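Local coordinates for protein peptidase (Yersinia bercovieri, PDB 5NYW) that is of unknown function but, as an ancestral beta-subunit (Anbu) of the proteasome and HslV family, probably belongs to the Ntn-hydrolase peptidases, at residues L[36-42]-L[74-78]. Sequence-based numbering, arbitrary orientation.
Sequences FQQPGER and LMNVA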
ATOM      1  N   PHE L  36      -4.940 -42.106 -13.447  1.00 67.84           N
ATOM      2  CA  PHE L  36      -5.437 -42.259 -12.084  1.00 69.40           C
ATOM      3  C   PHE L  36      -6.680 -43.134 -12.092  1.00 65.51           C
ATOM      4  O   PHE L  36      -7.754 -42.719 -12.555  1.00 62.80           O
ATOM      5  CB  PHE L  36      -5.717 -40.896 -11.429  1.00 55.26           C
ATOM      6  CG  PHE L  36      -4.496 -40.031 -11.317  1.00 47.88           C
ATOM      7  CD1 PHE L  36      -4.045 -39.298 -12.400  1.00 50.79           C
ATOM      8  CD2 PHE L  36      -3.764 -40.003 -10.146  1.00 50.81           C
ATOM      9  CE1 PHE L  36      -2.911 -38.510 -12.304  1.00 53.25           C
ATOM     10  CE2 PHE L  36      -2.628 -39.231 -10.034  1.00 53.88           C
ATOM     11  CZ  PHE L  36      -2.193 -38.478 -11.120  1.00 51.13           C
ATOM     12  N   GLN L  37      -6.506 -44.364 -11.609  1.00 59.87           N
ATOM     13  CA  GLN L  37      -7.525 -45.380 -11.774  1.00 65.91           C
ATOM     14  C   GLN L  37      -7.952 -46.095 -10.483  1.00 80.53           C
ATOM     15  O   GLN L  37      -7.115 -46.563  -9.715  1.00 89.90           O
ATOM     16  CB  GLN L  37      -7.065 -46.433 -12.774  1.00 62.99           C
ATOM     17  CG  GLN L  37      -8.127 -47.499 -12.941  1.00 83.78           C
ATOM     18  CD  GLN L  37      -7.755 -48.581 -13.896  1.00 92.95           C
ATOM     19  OE1 GLN L  37      -6.578 -48.783 -14.203  1.00 97.96           O
ATOM     20  NE2 GLN L  37      -8.765 -49.276 -14.410  1.00 96.05           N
ATOM     21  N   GLN L  38      -9.264 -46.195 -10.275  1.00 77.01           N
ATOM     22  CA  GLN L  38      -9.816 -47.091  -9.266  1.00 87.42           C
ATOM     23  C   GLN L  38     -10.844 -47.967  -9.959  1.00 93.40           C
ATOM     24  O   GLN L  38     -11.949 -47.503 -10.260  1.00102.16           O
ATOM     25  CB  GLN L  38     -10.459 -46.342  -8.114  1.00 91.20           C
ATOM     26  CG  GLN L  38     -10.842 -47.244  -6.950  1.00 89.60           C
ATOM     27  CD  GLN L  38     -11.006 -46.477  -5.651  1.00104.51           C
ATOM     28  OE1 GLN L  38     -10.672 -45.296  -5.573  1.00105.60           O
ATOM     29  NE2 GLN L  38     -11.512 -47.151  -4.617  1.00113.38           N
ATOM     30  N   PRO L  39     -10.482 -49.237 -10.220  1.00 88.62           N
ATOM     31  CA  PRO L  39     -11.275 -50.172 -11.029  1.00 79.16           C
ATOM     32  C   PRO L  39     -12.751 -50.268 -10.615  1.00 78.75           C
ATOM     33  O   PRO L  39     -13.086 -50.488  -9.443  1.00 71.30           O
ATOM     34  CB  PRO L  39     -10.550 -51.512 -10.832  1.00 73.09           C
ATOM     35  CG  PRO L  39      -9.651 -51.330  -9.651  1.00 84.31           C
ATOM     36  CD  PRO L  39      -9.265 -49.875  -9.690  1.00 87.20           C
ATOM     37  N   GLY L  40     -13.619 -50.084 -11.608  1.00 76.13           N
ATOM     38  CA  GLY L  40     -15.057 -50.126 -11.427  1.00 70.71           C
ATOM     39  C   GLY L  40     -15.672 -48.821 -10.966  1.00 78.12           C
ATOM     40  O   GLY L  40     -16.895 -48.708 -10.853  1.00 93.55           O
ATOM     41  N   GLU L  41     -14.838 -47.823 -10.709  1.00 73.71           N
ATOM     42  CA  GLU L  41     -15.334 -46.574 -10.144  1.00 76.45           C
ATOM     43  C   GLU L  41     -14.870 -45.287 -10.811  1.00 78.46           C
ATOM     44  O   GLU L  41     -15.649 -44.348 -10.966  1.00 75.66           O
ATOM     45  CB  GLU L  41     -14.964 -46.510  -8.666  1.00 69.11           C
ATOM     46  CG  GLU L  41     -15.686 -45.407  -7.919  1.00 77.84           C
ATOM     47  CD  GLU L  41     -14.882 -44.120  -7.869  1.00 90.00           C
ATOM     48  OE1 GLU L  41     -13.638 -44.212  -7.865  1.00102.08           O
ATOM     49  OE2 GLU L  41     -15.487 -43.025  -7.816  1.00 84.41           O
ATOM     50  N   ARG L  42     -13.601 -45.235 -11.196  1.00 82.07           N
ATOM     51  CA  ARG L  42     -13.048 -43.992 -11.717  1.00 72.87           C
ATOM     52  C   ARG L  42     -11.819 -44.163 -12.590  1.00 73.76           C
ATOM     53  O   ARG L  42     -10.981 -45.018 -12.330  1.00 74.60           O
ATOM     54  CB  ARG L  42     -12.750 -43.118 -10.497  1.00 75.17           C
ATOM     55  CG  ARG L  42     -11.729 -42.030 -10.563  1.00 65.35           C
ATOM     56  CD  ARG L  42     -11.411 -41.608  -9.107  1.00 62.34           C
ATOM     57  NE  ARG L  42     -12.661 -41.518  -8.350  1.00 70.10           N
ATOM     58  CZ  ARG L  42     -13.099 -40.437  -7.706  1.00 68.38           C
ATOM     59  NH1 ARG L  42     -12.372 -39.327  -7.653  1.00 64.25           N
ATOM     60  NH2 ARG L  42     -14.270 -40.471  -7.097  1.00 56.61           N
ATOM     61  N   LEU L  74      -7.370 -36.643  -5.869  1.00 72.64           N
ATOM     62  CA  LEU L  74      -8.043 -37.067  -7.097  1.00 70.33           C
ATOM     63  C   LEU L  74      -8.838 -38.362  -6.926  1.00 63.41           C
ATOM     64  O   LEU L  74      -9.626 -38.720  -7.793  1.00 64.45           O
ATOM     65  CB  LEU L  74      -7.016 -37.226  -8.227  1.00 53.32           C
ATOM     66  CG  LEU L  74      -6.479 -35.915  -8.821  1.00 60.83           C
ATOM     67  CD1 LEU L  74      -5.426 -36.155  -9.891  1.00 63.82           C
ATOM     68  CD2 LEU L  74      -7.634 -35.124  -9.425  1.00 48.76           C
ATOM     69  N   MET L  75      -8.658 -39.047  -5.803  1.00 63.78           N
ATOM     70  CA  MET L  75      -9.391 -40.285  -5.557  1.00 69.83           C
ATOM     71  C   MET L  75     -10.695 -40.066  -4.796  1.00 81.45           C
ATOM     72  O   MET L  75     -11.572 -40.934  -4.804  1.00 85.74           O
ATOM     73  CB  MET L  75      -8.503 -41.279  -4.820  1.00 74.21           C
ATOM     74  CG  MET L  75      -7.294 -41.615  -5.661  1.00 72.87           C
ATOM     75  SD  MET L  75      -7.719 -42.277  -7.286  1.00 78.84           S
ATOM     76  CE  MET L  75      -8.207 -43.938  -6.858  1.00 81.55           C
ATOM     77  N   ASN L  76     -10.800 -38.934  -4.103  1.00 84.73           N
ATOM     78  CA  ASN L  76     -12.012 -38.629  -3.343  1.00 84.01           C
ATOM     79  C   ASN L  76     -12.805 -37.386  -3.811  1.00 79.36           C
ATOM     80  O   ASN L  76     -13.763 -36.998  -3.151  1.00 77.12           O
ATOM     81  CB  ASN L  76     -11.677 -38.504  -1.852  1.00 75.04           C
ATOM     82  CG  ASN L  76     -10.679 -37.401  -1.555  1.00 78.37           C
ATOM     83  OD1 ASN L  76     -10.677 -36.344  -2.197  1.00 69.98           O
ATOM     84  ND2 ASN L  76      -9.817 -37.643  -0.563  1.00 74.41           N
ATOM     85  N   VAL L  77     -12.412 -36.750  -4.916  1.00 70.77           N
ATOM     86  CA  VAL L  77     -13.245 -35.678  -5.474  1.00 64.11           C
ATOM     87  C   VAL L  77     -14.502 -36.346  -6.048  1.00 65.32           C
ATOM     88  O   VAL L  77     -14.437 -37.447  -6.611  1.00 62.99           O
ATOM     89  CB  VAL L  77     -12.543 -34.828  -6.585  1.00 64.55           C
ATOM     90  CG1 VAL L  77     -11.432 -33.967  -5.986  1.00 61.92           C
ATOM     91  CG2 VAL L  77     -11.992 -35.701  -7.704  1.00 60.45           C
ATOM     92  N   ALA L  78     -15.649 -35.703  -5.858  1.00 72.01           N
ATOM     93  CA  ALA L  78     -16.933 -36.291  -6.247  1.00 76.95           C
ATOM     94  C   ALA L  78     -17.200 -36.227  -7.756  1.00 78.29           C
ATOM     95  O   ALA L  78     -17.882 -37.096  -8.299  1.00 73.73           O
ATOM     96  CB  ALA L  78     -18.069 -35.629  -5.479  1.00 63.59           C
TER
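Arg42 reaches the backbone of residues 74-78 with its guanidinium group and makes every hydrogen bond between the two segments. Arg42 NH1 donates to Leu74 O at 2.8 Å, from above that carbonyl plane. The carbonyl of Val77 is gripped end-on, Val77 O taking Arg42 NH1 at 3.0 Å and Arg42 NH2 at 3.1 Å. NH1 arrives in the carbonyl plane, on a lone pair; NH2 comes nearly along the C=O axis. Met75 O lies over one guanidinium face, 3.3 Å from Arg42 CZ, but its angle to NH1 is too poor for a bond.

A salt bridge to Glu41 holds the NE-NH2 edge of the guanidinium. Arg42 NE donates to Glu41 OE1 at 2.9 Å and Arg42 NH2 to Glu41 OE2, a side-on pair on the syn lone pairs. With Glu41 and Val77 both at its edge, the group is fixed in rotation, and the carboxylate probably balances its charge.

Opposite Gln38 the chain carries two residues, Glu41 and Arg42, which makes a classic beta bulge in the hairpin that joins strands 33-38 and 42-50. Gln38 O accepts from both backbone nitrogens. Strand 33-38 is an edge strand, within this chain, of a five-stranded antiparallel sheet in this proteasome-type fold, and residues 74-78 lead into helix 80-98.

The apolar contacts lie beside this network. Leu74 CD1 sits over the centre of the Phe36 ring, 4.0 Å from its centroid, as a CH-pi contact. Leu74 also packs on Ala83 and Leu86 of helix 80-98. Met75 is bent at chi2 (-57°) and chi3 (-76°), which carries Met75 CE back to Gln38, 3.5 Å from Gln38 CB.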